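Local coordinates for secreted protein (Streptomyces lividans TK24, PDB 5LXZ) that probably works as a copper radical oxidase of the galactose oxidase-like family AA5, at residues Lys218-Ala226 / Ser263-Leu271; Leu413-Gly423 / Ile435-Pro443. The protein carries 1 engineered substitution. All blocks are in the same frame, centred on the assembly; numbering follows the deposited sequence. Where two conformers were deposited one is given.

Interaction 1 of 2, residues Lys218-Ala226 / Ser263-Leu271; sequences KDFQGIRDA and SGLDDIGQL
Asp267 lies across the end of strand 218-222 and meets Gln221, Gly222 and, past the strand, Arg224. Its carbonyl O lies against the aliphatic part of Gln221, 3.4 Å from CG, while its CB packs on Gly222 O at 3.8 Å. Its OD2 makes a long salt bridge of 3.7 Å with Arg224 NH2. The carboxylate comes at the edge of the guanidinium, with the two planes 86° apart, and Arg224 NE is held separately by His243 O.

Leu265 fills the inner side. Its backbone O sits 3.5 Å from CA of Gly222, an approach made possible by the bare glycine. Its side chain, with CG beside its own backbone N (chi1 -56°), reaches Phe220 at about a right angle, CD1 meeting the ring obliquely around CD2. The ring was modelled in two positions, so the closeness of that touch is doubtful.

Between Leu265 and Asp267, Asp266 O takes the one hydrogen bond that crosses, from Gly222 N (2.9 Å, nearly straight at 176°), and on the other face of its carbonyl plane the bond from Gly269 N that closes a type I turn. Within the loop, Asp266 OD1 accepts from Ile268 N, an Asx turn, and from Gln270 N on the opposite face of the carboxylate, two bonds that tie the side chain to the turn's backbone.

Phe220 also meets Tyr248, a copper ligand, edge-to-face, beside the engineered Ala247; a copper ion is about 6 Å from its side chain. Strand 218-222 pairs antiparallel with strand 91-102. The partner loop leads from strand 259-262 toward strand 277-280, and its Ile268 and Gln270 lean on strand 164-177, Gln270 also on strand 111-118.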
loop_
_atom_site.group_PDB
_atom_site.type_symbol
_atom_site.label_atom_id
_atom_site.label_comp_id
_atom_site.label_asym_id
_atom_site.label_seq_id
_atom_site.Cartn_x
_atom_site.Cartn_y
_atom_site.Cartn_z
ATOM N N LYS A 218 -12.920 -10.992 -10.324
ATOM C CA LYS A 218 -11.614 -11.647 -10.341
ATOM C C LYS A 218 -11.609 -12.831 -9.346
ATOM O O LYS A 218 -12.344 -12.787 -8.354
ATOM C CB LYS A 218 -10.569 -10.615 -9.943
ATOM C CG LYS A 218 -9.499 -10.404 -11.003
ATOM N N ASP A 219 -10.858 -13.896 -9.681
ATOM C CA ASP A 219 -10.592 -15.073 -8.801
ATOM C C ASP A 219 -9.145 -14.890 -8.328
ATOM O O ASP A 219 -8.212 -15.419 -8.926
ATOM C CB ASP A 219 -10.788 -16.377 -9.587
ATOM C CG ASP A 219 -10.482 -17.640 -8.767
ATOM O OD1 ASP A 219 -10.343 -17.543 -7.522
ATOM O OD2 ASP A 219 -10.373 -18.736 -9.387
ATOM N N PHE A 220 -9.007 -14.332 -7.154
ATOM C CA PHE A 220 -7.770 -13.772 -6.736
ATOM C C PHE A 220 -7.208 -14.529 -5.504
ATOM O O PHE A 220 -7.859 -14.509 -4.476
ATOM C CB PHE A 220 -8.131 -12.330 -6.454
ATOM C CG PHE A 220 -6.984 -11.479 -6.019
ATOM C CD1 PHE A 220 -5.734 -11.702 -6.502
ATOM C CD2 PHE A 220 -7.198 -10.405 -5.159
ATOM C CE1 PHE A 220 -4.672 -10.903 -6.118
ATOM C CE2 PHE A 220 -6.143 -9.617 -4.751
ATOM C CZ PHE A 220 -4.881 -9.856 -5.237
ATOM N N GLN A 221 -6.023 -15.174 -5.609
ATOM C CA GLN A 221 -5.552 -16.150 -4.630
ATOM C C GLN A 221 -4.121 -15.828 -4.220
ATOM O O GLN A 221 -3.318 -15.533 -5.102
ATOM C CB GLN A 221 -5.518 -17.521 -5.277
ATOM C CG GLN A 221 -6.912 -18.035 -5.707
ATOM C CD GLN A 221 -6.850 -19.338 -6.500
ATOM O OE1 GLN A 221 -5.814 -19.780 -6.943
ATOM N NE2 GLN A 221 -7.990 -19.949 -6.680
ATOM N N GLY A 222 -3.834 -15.952 -2.936
ATOM C CA GLY A 222 -2.507 -15.595 -2.382
ATOM C C GLY A 222 -1.521 -16.728 -2.372
ATOM O O GLY A 222 -1.887 -17.905 -2.474
ATOM N N ILE A 223 -0.247 -16.372 -2.146
ATOM C CA ILE A 223 0.830 -17.324 -1.953
ATOM C C ILE A 223 1.624 -16.992 -0.675
ATOM O O ILE A 223 1.440 -15.915 -0.105
ATOM C CB ILE A 223 1.764 -17.324 -3.167
ATOM C CG1 ILE A 223 2.518 -15.990 -3.288
ATOM C CG2 ILE A 223 0.980 -17.690 -4.442
ATOM C CD1 ILE A 223 3.484 -15.938 -4.462
ATOM N N ARG A 224 2.425 -17.952 -0.215
ATOM C CA ARG A 224 3.177 -17.844 1.025
ATOM C C ARG A 224 4.592 -17.321 0.841
ATOM O O ARG A 224 5.262 -17.042 1.834
ATOM C CB ARG A 224 3.259 -19.195 1.719
ATOM C CG ARG A 224 1.917 -19.780 2.072
ATOM C CD ARG A 224 1.999 -21.150 2.763
ATOM N NE ARG A 224 0.615 -21.518 3.065
ATOM C CZ ARG A 224 -0.280 -22.037 2.194
ATOM N NH1 ARG A 224 0.048 -22.341 0.931
ATOM N NH2 ARG A 224 -1.539 -22.261 2.584
ATOM N N ASP A 225 5.066 -17.243 -0.397
ATOM C CA ASP A 225 6.463 -16.991 -0.697
ATOM C C ASP A 225 7.007 -15.739 -0.045
ATOM O O ASP A 225 6.312 -14.711 -0.005
ATOM C CB ASP A 225 6.688 -16.830 -2.200
ATOM C CG ASP A 225 6.246 -18.034 -3.019
ATOM O OD1 ASP A 225 5.305 -18.769 -2.641
ATOM O OD2 ASP A 225 6.835 -18.217 -4.116
ATOM N N ALA A 226 8.248 -15.789 0.393
ATOM C CA ALA A 226 8.950 -14.635 0.907
ATOM C C ALA A 226 10.384 -14.581 0.466
ATOM O O ALA A 226 11.073 -15.635 0.367
ATOM C CB ALA A 226 8.875 -14.600 2.406
ATOM N N SER A 263 -2.954 -9.473 7.451
ATOM C CA SER A 263 -4.034 -9.543 6.467
ATOM C C SER A 263 -3.598 -10.199 5.172
ATOM O O SER A 263 -2.660 -10.986 5.147
ATOM C CB SER A 263 -4.706 -8.170 6.284
ATOM O OG SER A 263 -5.977 -8.339 5.607
ATOM N N GLY A 264 -4.336 -9.939 4.107
ATOM C CA GLY A 264 -4.176 -10.569 2.829
ATOM C C GLY A 264 -5.286 -11.574 2.526
ATOM O O GLY A 264 -6.086 -11.910 3.387
ATOM N N LEU A 265 -5.373 -11.949 1.277
ATOM C CA LEU A 265 -6.272 -13.005 0.833
ATOM C C LEU A 265 -5.510 -14.301 0.815
ATOM O O LEU A 265 -4.392 -14.383 0.315
ATOM C CB LEU A 265 -6.824 -12.690 -0.550
ATOM C CG LEU A 265 -7.548 -11.354 -0.679
ATOM C CD1 LEU A 265 -7.991 -11.181 -2.132
ATOM C CD2 LEU A 265 -8.737 -11.323 0.241
ATOM N N ASP A 266 -6.191 -15.354 1.244
ATOM C CA ASP A 266 -5.607 -16.671 1.295
ATOM C C ASP A 266 -5.617 -17.403 -0.054
ATOM O O ASP A 266 -5.913 -16.840 -1.084
ATOM C CB ASP A 266 -6.290 -17.449 2.420
ATOM C CG ASP A 266 -7.588 -18.086 2.007
ATOM O OD1 ASP A 266 -8.028 -17.985 0.829
ATOM O OD2 ASP A 266 -8.159 -18.737 2.902
ATOM N N ASP A 267 -5.276 -18.694 -0.038
ATOM C CA ASP A 267 -4.993 -19.406 -1.278
ATOM C C ASP A 267 -6.240 -19.772 -2.069
ATOM O O ASP A 267 -6.112 -20.242 -3.191
ATOM C CB ASP A 267 -4.103 -20.627 -1.038
ATOM C CG ASP A 267 -4.786 -21.738 -0.267
ATOM O OD1 ASP A 267 -5.987 -21.663 0.091
ATOM O OD2 ASP A 267 -4.056 -22.718 -0.021
ATOM N N ILE A 268 -7.421 -19.537 -1.505
ATOM C CA ILE A 268 -8.660 -19.620 -2.297
ATOM C C ILE A 268 -9.433 -18.314 -2.327
ATOM O O ILE A 268 -10.595 -18.282 -2.704
ATOM C CB ILE A 268 -9.528 -20.832 -1.893
ATOM C CG1 ILE A 268 -10.016 -20.696 -0.456
ATOM C CG2 ILE A 268 -8.746 -22.120 -2.122
ATOM C CD1 ILE A 268 -11.104 -21.692 -0.102
ATOM N N GLY A 269 -8.778 -17.205 -2.008
ATOM C CA GLY A 269 -9.382 -15.897 -2.107
ATOM C C GLY A 269 -10.201 -15.413 -0.925
ATOM O O GLY A 269 -10.871 -14.413 -1.064
ATOM N N GLN A 270 -10.110 -16.111 0.208
ATOM C CA GLN A 270 -10.790 -15.732 1.459
ATOM C C GLN A 270 -9.856 -14.745 2.213
ATOM O O GLN A 270 -8.676 -14.935 2.191
ATOM C CB GLN A 270 -10.994 -16.950 2.381
ATOM C CG GLN A 270 -11.564 -18.242 1.776
ATOM C CD GLN A 270 -11.600 -19.449 2.762
ATOM O OE1 GLN A 270 -12.679 -19.802 3.264
ATOM N NE2 GLN A 270 -10.451 -20.098 3.005
ATOM N N LEU A 271 -10.398 -13.779 2.922
ATOM C CA LEU A 271 -9.556 -12.923 3.823
ATOM C C LEU A 271 -8.902 -13.785 4.883
ATOM O O LEU A 271 -9.541 -14.659 5.473
ATOM C CB LEU A 271 -10.372 -11.830 4.490
ATOM C CG LEU A 271 -9.519 -10.735 5.153
ATOM C CD1 LEU A 271 -8.969 -9.716 4.177
ATOM C CD2 LEU A 271 -10.337 -10.019 6.190
HETATM O O HOH W 1 -10.827 -12.944 -3.906
#

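Interaction 2 of 2, residues Leu413-Gly423 / Ile435-Pro443; sequences LPDDSVLVSGG and ILQARLYHP
Ile435 N bonds to Gly423 O just beyond the ends of strands 418-421 and 438-442, the two middle, antiparallel strands of a four-stranded Kelch blade of the propeller. Further in, water 3 donates to Gly422 O and to Gln437 O, the atom that also accepts from Gly422 N (3.0 Å).

The side chain of Gln437 meets that of Arg439, two residues on: its OE1 is gripped end-on by both NH1 and NH2 of Arg439, lying in the guanidinium plane, while its NE2 is bound by Glu402. Ala438 sits across from Ser421 in a non-hydrogen-bonded pair, its CB 3.4 Å from Ser421 OG. Arg439 forms a hydrogen-bonded pair with Val420: the bond from Val420 N to Arg439 O is 2.8 Å and runs at 173°, and a water links Val420 O to Arg439 NH1.

Leu440 is the apolar hub. With CG beside its backbone N (chi1 -65°), its CD2 reaches Leu413 CD2 at 3.8 Å, Leu419 CD1 at 4.0 Å and Ser417 OG. Leu413 crosses it at about a right angle. On the other face, Tyr441 exchanges two backbone bonds with Val418, whose CG2 lies at the edge of the ring, and its OH goes on to Asn446. His442 brings its ring obliquely to Ser417 CB, with NE2 bound to Glu449.

Past the paired strands, Pro443 packs on Asp416 O, which is buried here without a hydrogen-bonding partner in the model and has Pro443 CD 3.0 Å away and CG at 3.2 Å.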
loop_
_atom_site.group_PDB
_atom_site.type_symbol
_atom_site.label_atom_id
_atom_site.label_comp_id
_atom_site.label_asym_id
_atom_site.label_seq_id
_atom_site.Cartn_x
_atom_site.Cartn_y
_atom_site.Cartn_z
ATOM N N LEU A 413 8.740 15.281 1.218
ATOM C CA LEU A 413 9.916 15.929 0.642
ATOM C C LEU A 413 10.846 16.440 1.739
ATOM O O LEU A 413 10.411 16.658 2.873
ATOM C CB LEU A 413 9.482 17.135 -0.217
ATOM C CG LEU A 413 9.108 16.813 -1.677
ATOM C CD1 LEU A 413 8.196 15.661 -1.892
ATOM C CD2 LEU A 413 8.578 18.074 -2.371
ATOM N N PRO A 414 12.112 16.692 1.383
ATOM C CA PRO A 414 13.103 17.081 2.394
ATOM C C PRO A 414 12.982 18.454 3.029
ATOM O O PRO A 414 13.677 18.723 4.023
ATOM C CB PRO A 414 14.435 16.907 1.673
ATOM C CG PRO A 414 14.113 16.989 0.265
ATOM C CD PRO A 414 12.740 16.414 0.089
ATOM N N ASP A 415 12.099 19.290 2.506
ATOM C CA ASP A 415 11.812 20.578 3.108
ATOM C C ASP A 415 10.613 20.547 4.065
ATOM O O ASP A 415 10.145 21.594 4.498
ATOM C CB ASP A 415 11.616 21.642 2.032
ATOM C CG ASP A 415 10.412 21.390 1.168
ATOM O OD1 ASP A 415 9.805 20.297 1.240
ATOM O OD2 ASP A 415 10.037 22.293 0.401
ATOM N N ASP A 416 10.095 19.343 4.354
ATOM C CA ASP A 416 8.915 19.114 5.213
ATOM C C ASP A 416 7.589 19.302 4.506
ATOM O O ASP A 416 6.520 19.106 5.135
ATOM C CB ASP A 416 8.920 19.873 6.524
ATOM C CG ASP A 416 10.099 19.564 7.380
ATOM O OD1 ASP A 416 10.646 18.449 7.317
ATOM O OD2 ASP A 416 10.487 20.437 8.205
ATOM N N SER A 417 7.597 19.633 3.231
ATOM C CA SER A 417 6.384 19.536 2.441
ATOM C C SER A 417 6.049 18.088 2.091
ATOM O O SER A 417 6.891 17.203 2.190
ATOM C CB SER A 417 6.466 20.423 1.197
ATOM O OG SER A 417 7.327 19.941 0.217
ATOM N N VAL A 418 4.791 17.863 1.761
ATOM C CA VAL A 418 4.320 16.585 1.271
ATOM C C VAL A 418 3.699 16.804 -0.099
ATOM O O VAL A 418 2.763 17.567 -0.245
ATOM C CB VAL A 418 3.302 15.934 2.210
ATOM C CG1 VAL A 418 2.879 14.557 1.668
ATOM C CG2 VAL A 418 3.897 15.777 3.602
ATOM N N LEU A 419 4.196 16.135 -1.100
ATOM C CA LEU A 419 3.640 16.173 -2.440
ATOM C C LEU A 419 2.470 15.237 -2.555
ATOM O O LEU A 419 2.660 14.023 -2.371
ATOM C CB LEU A 419 4.698 15.839 -3.484
ATOM C CG LEU A 419 4.287 15.815 -4.942
ATOM C CD1 LEU A 419 3.819 17.169 -5.427
ATOM C CD2 LEU A 419 5.422 15.262 -5.806
ATOM N N VAL A 420 1.285 15.753 -2.859
ATOM C CA VAL A 420 0.060 14.990 -2.991
ATOM C C VAL A 420 -0.402 15.164 -4.417
ATOM O O VAL A 420 -0.675 16.303 -4.855
ATOM C CB VAL A 420 -0.999 15.478 -1.993
ATOM C CG1 VAL A 420 -2.292 14.725 -2.185
ATOM C CG2 VAL A 420 -0.484 15.350 -0.576
ATOM N N SER A 421 -0.430 14.088 -5.180
ATOM C CA SER A 421 -0.612 14.175 -6.631
ATOM C C SER A 421 -1.447 13.046 -7.180
ATOM O O SER A 421 -1.414 11.924 -6.690
ATOM C CB SER A 421 0.785 14.203 -7.306
ATOM O OG SER A 421 0.711 14.452 -8.696
ATOM N N GLY A 422 -2.117 13.333 -8.281
ATOM C CA GLY A 422 -2.791 12.311 -9.024
ATOM C C GLY A 422 -3.988 11.743 -8.317
ATOM O O GLY A 422 -4.631 12.420 -7.495
ATOM N N GLY A 423 -4.297 10.502 -8.644
ATOM C CA GLY A 423 -5.505 9.883 -8.204
ATOM C C GLY A 423 -6.625 10.025 -9.211
ATOM O O GLY A 423 -6.402 10.548 -10.304
ATOM N N ILE A 435 -7.303 12.576 -12.160
ATOM C CA ILE A 435 -7.182 13.959 -11.719
ATOM C C ILE A 435 -5.738 14.369 -11.962
ATOM O O ILE A 435 -4.841 13.949 -11.223
ATOM C CB ILE A 435 -7.565 14.113 -10.254
ATOM C CG1 ILE A 435 -9.010 13.676 -10.040
ATOM C CG2 ILE A 435 -7.366 15.548 -9.797
ATOM C CD1 ILE A 435 -9.351 13.429 -8.568
ATOM N N LEU A 436 -5.508 15.222 -12.944
ATOM C CA LEU A 436 -4.130 15.633 -13.247
ATOM C C LEU A 436 -3.843 16.936 -12.480
ATOM O O LEU A 436 -3.722 18.039 -13.036
ATOM C CB LEU A 436 -3.835 15.686 -14.763
ATOM C CG LEU A 436 -3.530 14.319 -15.408
ATOM C CD1 LEU A 436 -4.719 13.370 -15.370
ATOM C CD2 LEU A 436 -3.071 14.434 -16.855
ATOM N N GLN A 437 -3.728 16.792 -11.161
ATOM C CA GLN A 437 -3.443 17.883 -10.243
ATOM C C GLN A 437 -2.435 17.436 -9.230
ATOM O O GLN A 437 -2.444 16.248 -8.842
ATOM C CB GLN A 437 -4.659 18.358 -9.472
ATOM C CG GLN A 437 -5.766 18.880 -10.349
ATOM C CD GLN A 437 -6.967 19.341 -9.564
ATOM O OE1 GLN A 437 -7.046 19.213 -8.346
ATOM N NE2 GLN A 437 -7.956 19.861 -10.294
ATOM N N ALA A 438 -1.546 18.321 -8.862
ATOM C CA ALA A 438 -0.580 18.103 -7.799
ATOM C C ALA A 438 -0.563 19.273 -6.850
ATOM O O ALA A 438 -0.720 20.434 -7.286
ATOM C CB ALA A 438 0.814 17.873 -8.355
ATOM N N ARG A 439 -0.282 19.008 -5.587
ATOM C CA ARG A 439 -0.228 19.977 -4.546
ATOM C C ARG A 439 0.925 19.676 -3.621
ATOM O O ARG A 439 1.312 18.514 -3.433
ATOM C CB ARG A 439 -1.494 19.961 -3.700
ATOM C CG ARG A 439 -2.730 20.406 -4.440
ATOM C CD ARG A 439 -3.967 19.955 -3.692
ATOM N NE ARG A 439 -5.168 20.522 -4.310
ATOM C CZ ARG A 439 -5.707 20.107 -5.448
ATOM N NH1 ARG A 439 -5.240 19.051 -6.103
ATOM N NH2 ARG A 439 -6.766 20.768 -5.969
ATOM N N LEU A 440 1.447 20.720 -3.014
ATOM C CA LEU A 440 2.291 20.601 -1.851
ATOM C C LEU A 440 1.505 20.903 -0.604
ATOM O O LEU A 440 0.876 21.981 -0.494
ATOM C CB LEU A 440 3.512 21.520 -1.950
ATOM C CG LEU A 440 4.514 21.244 -3.048
ATOM C CD1 LEU A 440 5.506 22.382 -3.119
ATOM C CD2 LEU A 440 5.238 19.909 -2.881
ATOM N N TYR A 441 1.499 19.982 0.356
ATOM C CA TYR A 441 0.958 20.234 1.691
ATOM C C TYR A 441 2.084 20.789 2.539
ATOM O O TYR A 441 3.199 20.264 2.539
ATOM C CB TYR A 441 0.451 18.943 2.322
ATOM C CG TYR A 441 0.009 19.144 3.735
ATOM C CD1 TYR A 441 -1.125 19.915 4.035
ATOM C CD2 TYR A 441 0.747 18.649 4.794
ATOM C CE1 TYR A 441 -1.483 20.160 5.358
ATOM C CE2 TYR A 441 0.368 18.844 6.090
ATOM C CZ TYR A 441 -0.747 19.615 6.381
ATOM O OH TYR A 441 -1.087 19.832 7.691
ATOM N N HIS A 442 1.799 21.866 3.252
ATOM C CA HIS A 442 2.763 22.512 4.096
ATOM C C HIS A 442 2.305 22.326 5.542
ATOM O O HIS A 442 1.312 22.928 5.933
ATOM C CB HIS A 442 2.789 23.991 3.733
ATOM C CG HIS A 442 3.324 24.260 2.364
ATOM N ND1 HIS A 442 4.659 24.091 2.048
ATOM C CD2 HIS A 442 2.712 24.654 1.232
ATOM C CE1 HIS A 442 4.844 24.390 0.774
ATOM N NE2 HIS A 442 3.681 24.746 0.260
ATOM N N PRO A 443 2.969 21.453 6.325
ATOM C CA PRO A 443 2.487 21.209 7.711
ATOM C C PRO A 443 2.511 22.454 8.607
ATOM O O PRO A 443 1.672 22.581 9.503
ATOM C CB PRO A 443 3.433 20.130 8.255
ATOM C CG PRO A 443 4.026 19.497 7.051
ATOM C CD PRO A 443 4.021 20.499 5.928
HETATM O O HOH W 2 -3.369 17.020 -5.416
HETATM O O HOH W 3 -4.532 15.121 -7.112
HETATM O O HOH W 4 -4.177 11.182 -11.973
#

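Overall arrangement
Interaction 1 comes first along the chain and is complete before interaction 2 begins. Their centres lie 33 Å apart, on opposite sides of the chain's centre, and their nearest atoms are about 20 Å apart, so they do not touch. Interaction 1 joins the sheet that holds 91-102 and 218-222 to the loop after strand 259-262, close to a bound copper. Interaction 2 stays inside one sheet, pairing its two middle strands, 418-421 and 438-442. One contact thus lies within a single blade of the galactose oxidase-like propeller, the other between different parts of the fold near a copper ion.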